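Local coordinates for topoisomerase I-like protein (Leishmania donovani, PDB 2B9S), which probably relaxes supercoiled DNA as the large subunit of a heterodimeric type IB topoisomerase that transiently nicks and reseals one strand, at residues L171-T185 with W214-M226. Sequence-based numbering, arbitrary orientation.
With nucleotides of chain A; nucleotides of chain C.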
loop_
_atom_site.group_PDB
_atom_site.type_symbol
_atom_site.label_atom_id
_atom_site.label_comp_id
_atom_site.label_asym_id
_atom_site.label_seq_id
_atom_site.Cartn_x
_atom_site.Cartn_y
_atom_site.Cartn_z
ATOM N N LEU D 171 -5.223 -7.273 -15.828
ATOM C CA LEU D 171 -4.097 -6.666 -16.549
ATOM C C LEU D 171 -2.743 -7.267 -16.144
ATOM O O LEU D 171 -1.704 -6.751 -16.546
ATOM C CB LEU D 171 -4.071 -5.123 -16.390
ATOM C CG LEU D 171 -5.308 -4.223 -16.656
ATOM C CD1 LEU D 171 -4.986 -2.735 -16.547
ATOM C CD2 LEU D 171 -5.958 -4.503 -18.015
ATOM N N MET D 172 -2.725 -8.336 -15.345
ATOM C CA MET D 172 -1.445 -8.957 -15.013
ATOM C C MET D 172 -0.738 -9.367 -16.339
ATOM O O MET D 172 -1.403 -9.817 -17.287
ATOM C CB MET D 172 -1.621 -10.151 -14.074
ATOM C CG MET D 172 -2.409 -11.309 -14.683
ATOM S SD MET D 172 -2.235 -12.828 -13.744
ATOM C CE MET D 172 -3.021 -12.365 -12.189
ATOM N N GLY D 173 0.578 -9.146 -16.413
ATOM C CA GLY D 173 1.371 -9.460 -17.609
ATOM C C GLY D 173 1.543 -8.301 -18.568
ATOM O O GLY D 173 2.443 -8.320 -19.391
ATOM N N LYS D 174 0.667 -7.302 -18.486
ATOM C CA LYS D 174 0.775 -6.119 -19.324
ATOM C C LYS D 174 2.093 -5.354 -19.091
ATOM O O LYS D 174 2.605 -5.286 -17.954
ATOM C CB LYS D 174 -0.421 -5.206 -19.093
ATOM C CG LYS D 174 -0.486 -3.969 -20.014
ATOM C CD LYS D 174 -1.653 -3.147 -19.589
ATOM C CE LYS D 174 -2.232 -2.362 -20.729
ATOM N NZ LYS D 174 -1.661 -1.022 -20.811
ATOM N N LEU D 175 2.653 -4.803 -20.173
ATOM C CA LEU D 175 3.897 -4.045 -20.065
ATOM C C LEU D 175 3.730 -2.680 -19.377
ATOM O O LEU D 175 2.924 -1.834 -19.800
ATOM C CB LEU D 175 4.608 -3.900 -21.426
ATOM C CG LEU D 175 5.949 -3.140 -21.541
ATOM C CD1 LEU D 175 7.056 -3.778 -20.750
ATOM C CD2 LEU D 175 6.385 -2.956 -23.015
ATOM N N LYS D 176 4.507 -2.510 -18.309
ATOM C CA LYS D 176 4.737 -1.229 -17.687
ATOM C C LYS D 176 5.973 -0.642 -18.383
ATOM O O LYS D 176 7.090 -1.127 -18.182
ATOM C CB LYS D 176 4.989 -1.430 -16.189
ATOM C CG LYS D 176 4.756 -0.203 -15.332
ATOM C CD LYS D 176 5.789 -0.071 -14.203
ATOM C CE LYS D 176 5.893 -1.265 -13.320
ATOM N NZ LYS D 176 6.535 -0.971 -12.007
ATOM N N VAL D 177 5.770 0.369 -19.228
ATOM C CA VAL D 177 6.870 0.884 -20.050
ATOM C C VAL D 177 7.870 1.756 -19.278
ATOM O O VAL D 177 7.586 2.235 -18.155
ATOM C CB VAL D 177 6.396 1.583 -21.361
ATOM C CG1 VAL D 177 5.439 0.681 -22.149
ATOM C CG2 VAL D 177 5.773 2.980 -21.084
ATOM N N ARG D 178 9.051 1.913 -19.877
ATOM C CA ARG D 178 10.117 2.775 -19.359
ATOM C C ARG D 178 9.654 4.219 -19.244
ATOM O O ARG D 178 9.152 4.789 -20.204
ATOM C CB ARG D 178 11.370 2.708 -20.255
ATOM C CG ARG D 178 12.618 3.325 -19.603
ATOM C CD ARG D 178 13.881 3.051 -20.405
ATOM N NE ARG D 178 14.278 1.637 -20.400
ATOM C CZ ARG D 178 15.108 1.051 -19.538
ATOM N NH1 ARG D 178 15.678 1.717 -18.538
ATOM N NH2 ARG D 178 15.369 -0.236 -19.677
ATOM N N VAL D 179 9.815 4.778 -18.051
ATOM C CA VAL D 179 9.560 6.190 -17.784
ATOM C C VAL D 179 10.695 7.077 -18.351
ATOM O O VAL D 179 11.871 6.902 -18.014
ATOM C CB VAL D 179 9.391 6.437 -16.265
ATOM C CG1 VAL D 179 8.960 7.887 -15.981
ATOM C CG2 VAL D 179 8.393 5.440 -15.674
ATOM N N GLN D 180 10.328 8.019 -19.217
ATOM C CA GLN D 180 11.269 9.026 -19.749
ATOM C C GLN D 180 11.217 10.341 -18.933
ATOM O O GLN D 180 10.227 10.609 -18.242
ATOM C CB GLN D 180 10.984 9.302 -21.234
ATOM C CG GLN D 180 11.232 8.100 -22.210
ATOM C CD GLN D 180 12.678 7.539 -22.215
ATOM O OE1 GLN D 180 12.894 6.379 -22.570
ATOM N NE2 GLN D 180 13.651 8.350 -21.826
ATOM N N PRO D 181 12.288 11.159 -18.996
ATOM C CA PRO D 181 12.202 12.495 -18.405
ATOM C C PRO D 181 10.944 13.284 -18.827
ATOM O O PRO D 181 10.380 14.009 -18.010
ATOM C CB PRO D 181 13.472 13.177 -18.906
ATOM C CG PRO D 181 14.430 12.063 -19.159
ATOM C CD PRO D 181 13.625 10.897 -19.588
ATOM N N GLU D 182 10.497 13.101 -20.073
ATOM C CA GLU D 182 9.316 13.777 -20.603
ATOM C C GLU D 182 8.011 13.358 -19.931
ATOM O O GLU D 182 6.975 14.003 -20.116
ATOM C CB GLU D 182 9.207 13.556 -22.123
ATOM C CG GLU D 182 10.199 14.389 -22.979
ATOM C CD GLU D 182 11.679 13.924 -22.914
ATOM O OE1 GLU D 182 11.983 12.770 -22.550
ATOM O OE2 GLU D 182 12.562 14.720 -23.253
ATOM N N ASP D 183 8.063 12.269 -19.169
ATOM C CA ASP D 183 6.898 11.749 -18.446
ATOM C C ASP D 183 6.788 12.348 -17.039
ATOM O O ASP D 183 5.710 12.336 -16.435
ATOM C CB ASP D 183 6.990 10.211 -18.356
ATOM C CG ASP D 183 6.988 9.533 -19.725
ATOM O OD1 ASP D 183 6.205 9.960 -20.589
ATOM O OD2 ASP D 183 7.760 8.572 -19.946
ATOM N N ILE D 184 7.909 12.877 -16.539
ATOM C CA ILE D 184 8.073 13.279 -15.131
ATOM C C ILE D 184 7.902 14.780 -14.902
ATOM O O ILE D 184 8.539 15.614 -15.563
ATOM C CB ILE D 184 9.428 12.786 -14.567
ATOM C CG1 ILE D 184 9.469 11.255 -14.609
ATOM C CG2 ILE D 184 9.666 13.279 -13.123
ATOM C CD1 ILE D 184 10.856 10.655 -14.550
ATOM N N THR D 185 7.000 15.100 -13.975
ATOM C CA THR D 185 6.769 16.469 -13.506
ATOM C C THR D 185 7.576 16.637 -12.222
ATOM O O THR D 185 7.487 15.820 -11.299
ATOM C CB THR D 185 5.255 16.746 -13.265
ATOM O OG1 THR D 185 4.538 16.561 -14.494
ATOM C CG2 THR D 185 5.004 18.173 -12.775
ATOM N N TRP D 214 5.051 16.082 -2.631
ATOM C CA TRP D 214 5.800 15.232 -3.547
ATOM C C TRP D 214 6.838 16.012 -4.331
ATOM O O TRP D 214 6.652 17.215 -4.578
ATOM C CB TRP D 214 4.862 14.465 -4.492
ATOM C CG TRP D 214 3.852 15.258 -5.294
ATOM C CD1 TRP D 214 2.533 15.474 -4.969
ATOM C CD2 TRP D 214 4.037 15.841 -6.609
ATOM N NE1 TRP D 214 1.914 16.186 -5.977
ATOM C CE2 TRP D 214 2.811 16.410 -6.989
ATOM C CE3 TRP D 214 5.123 15.939 -7.483
ATOM C CZ2 TRP D 214 2.643 17.079 -8.200
ATOM C CZ3 TRP D 214 4.957 16.594 -8.683
ATOM C CH2 TRP D 214 3.727 17.149 -9.040
ATOM N N LEU D 215 7.923 15.327 -4.714
ATOM C CA LEU D 215 9.042 15.975 -5.404
ATOM C C LEU D 215 9.007 15.711 -6.905
ATOM O O LEU D 215 9.579 16.470 -7.709
ATOM C CB LEU D 215 10.400 15.505 -4.841
ATOM C CG LEU D 215 10.572 15.347 -3.330
ATOM C CD1 LEU D 215 12.028 14.963 -2.924
ATOM C CD2 LEU D 215 10.096 16.568 -2.572
ATOM N N ALA D 216 8.359 14.617 -7.285
ATOM C CA ALA D 216 8.213 14.255 -8.687
ATOM C C ALA D 216 7.000 13.337 -8.877
ATOM O O ALA D 216 6.559 12.674 -7.928
ATOM C CB ALA D 216 9.519 13.606 -9.221
ATOM N N MET D 217 6.470 13.310 -10.104
ATOM C CA MET D 217 5.252 12.565 -10.444
ATOM C C MET D 217 5.352 12.109 -11.889
ATOM O O MET D 217 5.875 12.827 -12.739
ATOM C CB MET D 217 4.006 13.450 -10.248
ATOM C CG MET D 217 2.636 12.811 -10.567
ATOM S SD MET D 217 2.118 12.795 -12.323
ATOM C CE MET D 217 1.767 14.524 -12.625
ATOM N N TRP D 218 4.882 10.895 -12.161
ATOM C CA TRP D 218 4.655 10.461 -13.533
ATOM C C TRP D 218 3.374 9.643 -13.599
ATOM O O TRP D 218 2.821 9.216 -12.586
ATOM C CB TRP D 218 5.847 9.712 -14.124
ATOM C CG TRP D 218 6.032 8.356 -13.575
ATOM C CD1 TRP D 218 5.506 7.194 -14.067
ATOM C CD2 TRP D 218 6.794 7.996 -12.413
ATOM N NE1 TRP D 218 5.881 6.136 -13.282
ATOM C CE2 TRP D 218 6.668 6.594 -12.255
ATOM C CE3 TRP D 218 7.565 8.725 -11.484
ATOM C CZ2 TRP D 218 7.297 5.891 -11.212
ATOM C CZ3 TRP D 218 8.189 8.019 -10.433
ATOM C CH2 TRP D 218 8.039 6.610 -10.312
ATOM N N ARG D 219 2.881 9.459 -14.804
ATOM C CA ARG D 219 1.677 8.682 -14.994
ATOM C C ARG D 219 2.077 7.294 -15.517
ATOM O O ARG D 219 2.758 7.169 -16.537
ATOM C CB ARG D 219 0.750 9.446 -15.934
ATOM C CG ARG D 219 -0.636 8.877 -16.058
ATOM C CD ARG D 219 -1.538 9.844 -16.806
ATOM N NE ARG D 219 -1.778 11.074 -16.040
ATOM C CZ ARG D 219 -2.758 11.211 -15.151
ATOM N NH1 ARG D 219 -3.582 10.184 -14.907
ATOM N NH2 ARG D 219 -2.913 12.366 -14.503
ATOM N N ASP D 220 1.694 6.269 -14.768
ATOM C CA ASP D 220 2.076 4.881 -15.058
ATOM C C ASP D 220 1.292 4.304 -16.255
ATOM O O ASP D 220 0.105 4.548 -16.385
ATOM C CB ASP D 220 1.910 4.044 -13.777
ATOM C CG ASP D 220 1.644 2.579 -14.045
ATOM O OD1 ASP D 220 2.627 1.818 -14.057
ATOM O OD2 ASP D 220 0.450 2.197 -14.204
ATOM N N SER D 221 1.968 3.554 -17.131
ATOM C CA SER D 221 1.369 3.126 -18.402
ATOM C C SER D 221 0.352 1.983 -18.326
ATOM O O SER D 221 -0.457 1.822 -19.241
ATOM C CB SER D 221 2.451 2.765 -19.411
ATOM O OG SER D 221 3.156 1.609 -18.996
ATOM N N VAL D 222 0.391 1.190 -17.260
ATOM C CA VAL D 222 -0.538 0.057 -17.116
ATOM C C VAL D 222 -2.018 0.514 -17.099
ATOM O O VAL D 222 -2.819 0.012 -17.870
ATOM C CB VAL D 222 -0.196 -0.821 -15.885
ATOM C CG1 VAL D 222 -1.233 -1.901 -15.675
ATOM C CG2 VAL D 222 1.191 -1.446 -16.027
ATOM N N ALA D 223 -2.343 1.487 -16.239
ATOM C CA ALA D 223 -3.713 1.975 -16.022
ATOM C C ALA D 223 -3.779 3.517 -15.882
ATOM O O ALA D 223 -4.851 4.073 -15.582
ATOM C CB ALA D 223 -4.332 1.286 -14.778
ATOM N N GLY D 224 -2.661 4.213 -16.118
ATOM C CA GLY D 224 -2.620 5.684 -15.984
ATOM C C GLY D 224 -2.557 6.188 -14.547
ATOM O O GLY D 224 -2.843 7.349 -14.284
ATOM N N ASN D 225 -2.180 5.306 -13.614
ATOM C CA ASN D 225 -2.069 5.634 -12.201
ATOM C C ASN D 225 -0.907 6.584 -11.927
ATOM O O ASN D 225 0.235 6.352 -12.377
ATOM C CB ASN D 225 -1.868 4.349 -11.381
ATOM C CG ASN D 225 -3.158 3.557 -11.193
ATOM O OD1 ASN D 225 -4.255 4.099 -11.306
ATOM N ND2 ASN D 225 -3.021 2.277 -10.903
ATOM N N MET D 226 -1.191 7.634 -11.170
ATOM C CA MET D 226 -0.175 8.610 -10.796
ATOM C C MET D 226 0.768 8.078 -9.705
ATOM O O MET D 226 0.315 7.591 -8.665
ATOM C CB MET D 226 -0.834 9.923 -10.382
ATOM C CG MET D 226 -1.669 10.559 -11.514
ATOM S SD MET D 226 -2.716 11.957 -11.002
ATOM C CE MET D 226 -1.485 13.245 -11.084
ATOM P P DA A 7 -1.536 16.168 -7.277
ATOM O OP1 DA A 7 -1.175 17.598 -7.141
ATOM O OP2 DA A 7 -0.762 15.248 -8.135
ATOM O "O5'" DA A 7 -1.558 15.554 -5.821
ATOM C "C5'" DA A 7 -2.406 16.088 -4.838
ATOM C "C4'" DA A 7 -2.346 15.229 -3.591
ATOM O "O4'" DA A 7 -3.271 14.129 -3.761
ATOM C "C3'" DA A 7 -1.004 14.587 -3.220
ATOM O "O3'" DA A 7 -0.994 14.475 -1.812
ATOM C "C2'" DA A 7 -1.144 13.176 -3.723
ATOM C "C1'" DA A 7 -2.616 12.955 -3.354
ATOM N N9 DA A 7 -3.208 11.790 -4.022
ATOM C C8 DA A 7 -2.950 11.400 -5.299
ATOM N N7 DA A 7 -3.596 10.327 -5.635
ATOM C C5 DA A 7 -4.304 9.972 -4.522
ATOM C C6 DA A 7 -5.176 8.907 -4.283
ATOM N N6 DA A 7 -5.456 7.978 -5.210
ATOM N N1 DA A 7 -5.724 8.830 -3.058
ATOM C C2 DA A 7 -5.442 9.782 -2.161
ATOM N N3 DA A 7 -4.617 10.823 -2.278
ATOM C C4 DA A 7 -4.078 10.863 -3.500
ATOM P P DG A 6 -5.065 15.719 -12.728
ATOM O OP1 DG A 6 -4.899 17.156 -13.025
ATOM O OP2 DG A 6 -4.362 14.681 -13.488
ATOM O "O5'" DG A 6 -4.762 15.522 -11.163
ATOM C "C5'" DG A 6 -5.404 16.304 -10.151
ATOM C "C4'" DG A 6 -5.101 15.712 -8.786
ATOM O "O4'" DG A 6 -5.935 14.565 -8.499
ATOM C "C3'" DG A 6 -3.680 15.207 -8.591
ATOM O "O3'" DG A 6 -3.066 16.197 -7.750
ATOM C "C2'" DG A 6 -3.833 13.848 -7.881
ATOM C "C1'" DG A 6 -5.307 13.802 -7.485
ATOM N N9 DG A 6 -5.948 12.480 -7.523
ATOM C C8 DG A 6 -5.969 11.556 -8.559
ATOM N N7 DG A 6 -6.646 10.461 -8.254
ATOM C C5 DG A 6 -7.096 10.686 -6.953
ATOM C C6 DG A 6 -7.877 9.905 -6.093
ATOM O O6 DG A 6 -8.356 8.800 -6.323
ATOM N N1 DG A 6 -8.094 10.491 -4.839
ATOM C C2 DG A 6 -7.614 11.721 -4.467
ATOM N N2 DG A 6 -7.897 12.175 -3.230
ATOM N N3 DG A 6 -6.896 12.466 -5.268
ATOM C C4 DG A 6 -6.677 11.902 -6.487
ATOM P P DA C 13 3.392 -1.555 -9.713
ATOM O OP1 DA C 13 4.302 -2.301 -10.599
ATOM O OP2 DA C 13 2.846 -0.284 -10.151
ATOM O "O5'" DA C 13 2.153 -2.499 -9.306
ATOM C "C5'" DA C 13 2.345 -3.756 -8.652
ATOM C "C4'" DA C 13 1.299 -3.901 -7.567
ATOM O "O4'" DA C 13 1.668 -3.164 -6.376
ATOM C "C3'" DA C 13 -0.089 -3.389 -7.939
ATOM O "O3'" DA C 13 -0.948 -4.430 -7.579
ATOM C "C2'" DA C 13 -0.257 -2.066 -7.141
ATOM C "C1'" DA C 13 0.577 -2.379 -5.902
ATOM N N9 DA C 13 1.146 -1.199 -5.250
ATOM C C8 DA C 13 1.971 -0.288 -5.866
ATOM N N7 DA C 13 2.341 0.689 -5.086
ATOM C C5 DA C 13 1.749 0.375 -3.860
ATOM C C6 DA C 13 1.762 1.038 -2.603
ATOM N N6 DA C 13 2.464 2.149 -2.374
ATOM N N1 DA C 13 1.051 0.505 -1.592
ATOM C C2 DA C 13 0.363 -0.647 -1.814
ATOM N N3 DA C 13 0.269 -1.351 -2.951
ATOM C C4 DA C 13 0.988 -0.783 -3.947
HETATM O O HOH W 1 5.198 3.420 -17.243
HETATM O O HOH W 2 3.466 10.931 -17.175
HETATM O O HOH W 3 3.584 8.938 -18.770
#
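Thr-185 and Met-217 form an antiparallel hydrogen-bonded pair: Thr-185 N reaches Met-217 O at 2.8 Å, and Met-217 N returns a more bent bond to Thr-185 O. Two CA-H...O contacts, from Ile-184 to Met-217 O and from Ala-216 to Thr-185 O, flank this short ladder. Beyond it the two segments part, and water 2 spans the gap, donating to Asp-183 O and accepting from Arg-219 N. Farther along, a side chain replaces a backbone acceptor: Ser-221 OG, held between its own backbone N and carbonyl carbon (chi1 67°), receives Val-177 N at 2.9 Å in a nearly straight bond. Water 1 doubles this link, joining Val-177 O to Ser-221 N.

Apolar packing accompanies these bonds. Val-179 crosses the Trp-218 indole at about a right angle and lays CG2 over one face, a CH-pi contact 3.8 Å from the centroid of the five-membered ring. At the other end Val-222 splits its methyls, CG1 against Leu-171 CD1 at 3.9 Å and CG2 against CB and CG of Lys-176. The Lys-176 chain, bent at chi2 and chi3, passes Asp-220 and carries NZ to OP1 of DA13 of chain C, 3.0 Å away, while Glu-158 forms a salt bridge with the same ammonium. Arg-219 NH2 lies 2.9 Å from OP2 of DG6 of chain A, with Met-226 CG over one guanidinium face. Strands 216-219 and 226-229 form a beta hairpin whose Arg-219, together with Lys-176 of strand 175-176, reaches phosphates of the bound DNA, consistent with the DNA-binding fragment of eukaryotic topoisomerase I.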